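PDB 2NQL: Isomerase/lactonizing enzyme from Agrobacterium fabrum str. C58, which belongs to the mandelate racemase/muconate lactonizing enzyme family of the enolase superfamily and carries a sodium ion in its barrel domain. Local coordinates for residues R223-I228 and L251-K256. Residues are numbered along the deposited sequence; the frame is centred on the assembly and turned at random.
Sequences RALELI and LEKVSK
V254 holds CG1 anti to its backbone N (chi1 170°), which leaves CG2 beside that N and spreads the two methyls so that each meets a different residue of helix 221-231. CG2 rests against the CB of A224 at 3.8 Å, while CG1 is met by CD1 of I228, also at 3.8 Å. I228 arrives with its CG1 branch extended, its side chain crossing that of V254 obliquely. L225, with CG anti to its own carbonyl carbon (chi1 -71°), reaches over the backbone of V254: its CD2 lies 3.4 Å from V254 O and also touches V254 CG1, and its CG packs near V254 CA. The other methyl, CD1, faces K253, nearest its carbonyl O and a little farther from its CG. A224 and I228 lie one helical turn apart, while the partly exposed L225 packs alongside.

The two helices, neighbours in the chain, cover the outside of the (β/α)-barrel domain of the enolase superfamily and run roughly parallel, as successive helices of such a barrel do (26° between segments 223-228 and 251-255, whose axes approach to 9.8 Å). Inward, V254 and L251 touch I262 of strand 262-264, and I228 reaches M215, so the interface continues into the layer between helices and barrel wall. At the solvent edge K253 forms a salt bridge with E222, a second, polar link between the helices. On the far side of helix 248-255, E252 O accepts from both K256 N and S255 OG, the latter 3.0 Å away and above the carbonyl plane; S255 OG is also hydrogen-bonded to R282 N.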
loop_
_atom_site.group_PDB
_atom_site.type_symbol
_atom_site.label_atom_id
_atom_site.label_comp_id
_atom_site.label_asym_id
_atom_site.label_seq_id
_atom_site.Cartn_x
_atom_site.Cartn_y
_atom_site.Cartn_z
ATOM N N ARG A 223 13.138 21.971 -9.873
ATOM C CA ARG A 223 12.105 22.996 -9.631
ATOM C C ARG A 223 11.836 23.232 -8.140
ATOM O O ARG A 223 11.698 24.382 -7.716
ATOM C CB ARG A 223 10.797 22.635 -10.326
ATOM C CG ARG A 223 9.683 23.673 -10.222
ATOM C CD ARG A 223 10.162 25.020 -10.722
ATOM N NE ARG A 223 9.086 25.998 -10.815
ATOM C CZ ARG A 223 9.280 27.315 -10.810
ATOM N NH1 ARG A 223 10.513 27.817 -10.699
ATOM N NH2 ARG A 223 8.239 28.128 -10.911
ATOM N N ALA A 224 11.737 22.145 -7.373
ATOM C CA ALA A 224 11.649 22.221 -5.913
ATOM C C ALA A 224 12.753 23.106 -5.333
ATOM O O ALA A 224 12.461 24.058 -4.598
ATOM C CB ALA A 224 11.682 20.829 -5.289
ATOM N N LEU A 225 14.004 22.825 -5.703
ATOM C CA LEU A 225 15.144 23.652 -5.264
ATOM C C LEU A 225 15.070 25.123 -5.679
ATOM O O LEU A 225 15.407 26.004 -4.887
ATOM C CB LEU A 225 16.471 23.048 -5.706
ATOM C CG LEU A 225 16.895 21.783 -4.982
ATOM C CD1 LEU A 225 17.927 21.025 -5.799
ATOM C CD2 LEU A 225 17.376 22.094 -3.590
ATOM N N GLU A 226 14.622 25.377 -6.914
ATOM C CA GLU A 226 14.412 26.733 -7.411
ATOM C C GLU A 226 13.434 27.524 -6.551
ATOM O O GLU A 226 13.682 28.691 -6.216
ATOM C CB GLU A 226 13.881 26.703 -8.843
ATOM C CG GLU A 226 14.919 26.420 -9.911
ATOM C CD GLU A 226 14.283 26.198 -11.272
ATOM O OE1 GLU A 226 13.224 26.806 -11.548
ATOM O OE2 GLU A 226 14.839 25.410 -12.064
ATOM N N LEU A 227 12.315 26.884 -6.211
ATOM C CA LEU A 227 11.266 27.524 -5.449
ATOM C C LEU A 227 11.714 27.746 -3.997
ATOM O O LEU A 227 11.412 28.787 -3.380
ATOM C CB LEU A 227 9.985 26.673 -5.532
ATOM C CG LEU A 227 9.236 26.629 -6.881
ATOM C CD1 LEU A 227 8.160 25.559 -6.863
ATOM C CD2 LEU A 227 8.625 28.000 -7.267
ATOM N N ILE A 228 12.454 26.776 -3.463
ATOM C CA ILE A 228 13.004 26.896 -2.109
ATOM C C ILE A 228 13.993 28.071 -2.037
ATOM O O ILE A 228 13.953 28.854 -1.090
ATOM C CB ILE A 228 13.629 25.575 -1.640
ATOM C CG1 ILE A 228 12.529 24.523 -1.412
ATOM C CG2 ILE A 228 14.431 25.750 -0.360
ATOM C CD1 ILE A 228 13.069 23.107 -1.192
ATOM N N LEU A 251 14.154 13.384 -3.509
ATOM C CA LEU A 251 14.159 13.897 -2.134
ATOM C C LEU A 251 15.588 14.036 -1.603
ATOM O O LEU A 251 15.933 15.058 -0.978
ATOM C CB LEU A 251 13.327 12.996 -1.205
ATOM C CG LEU A 251 13.186 13.452 0.264
ATOM C CD1 LEU A 251 12.470 14.796 0.355
ATOM C CD2 LEU A 251 12.439 12.408 1.057
ATOM N N GLU A 252 16.408 13.020 -1.878
ATOM C CA GLU A 252 17.837 13.075 -1.555
ATOM C C GLU A 252 18.510 14.311 -2.153
ATOM O O GLU A 252 19.175 15.062 -1.443
ATOM C CB GLU A 252 18.554 11.803 -1.994
ATOM C CG GLU A 252 20.067 11.849 -1.798
ATOM C CD GLU A 252 20.757 10.500 -1.987
ATOM O OE1 GLU A 252 20.095 9.490 -2.318
ATOM O OE2 GLU A 252 21.985 10.455 -1.794
ATOM N N LYS A 253 18.313 14.516 -3.449
ATOM C CA LYS A 253 18.884 15.662 -4.137
ATOM C C LYS A 253 18.422 16.996 -3.533
ATOM O O LYS A 253 19.250 17.874 -3.281
ATOM C CB LYS A 253 18.602 15.602 -5.644
ATOM C CG LYS A 253 19.080 16.870 -6.385
ATOM C CD LYS A 253 19.116 16.698 -7.889
ATOM C CE LYS A 253 19.722 17.937 -8.531
ATOM N NZ LYS A 253 20.057 17.700 -9.957
ATOM N N VAL A 254 17.119 17.143 -3.285
ATOM C CA VAL A 254 16.592 18.391 -2.712
ATOM C C VAL A 254 17.228 18.649 -1.350
ATOM O O VAL A 254 17.721 19.764 -1.090
ATOM C CB VAL A 254 15.034 18.412 -2.600
ATOM C CG1 VAL A 254 14.559 19.621 -1.785
ATOM C CG2 VAL A 254 14.410 18.484 -3.967
ATOM N N SER A 255 17.262 17.610 -0.514
ATOM C CA SER A 255 17.633 17.733 0.896
ATOM C C SER A 255 19.121 18.018 1.101
ATOM O O SER A 255 19.520 18.547 2.137
ATOM C CB SER A 255 17.239 16.481 1.668
ATOM O OG SER A 255 18.123 15.405 1.398
ATOM N N LYS A 256 19.933 17.655 0.114
ATOM C CA LYS A 256 21.375 17.850 0.190
ATOM C C LYS A 256 21.840 19.132 -0.488
ATOM O O LYS A 256 23.025 19.450 -0.464
ATOM C CB LYS A 256 22.092 16.636 -0.387
ATOM C CG LYS A 256 22.066 15.470 0.564
ATOM C CD LYS A 256 22.752 14.256 0.002
ATOM C CE LYS A 256 22.976 13.253 1.104
ATOM N NZ LYS A 256 23.407 11.946 0.561
#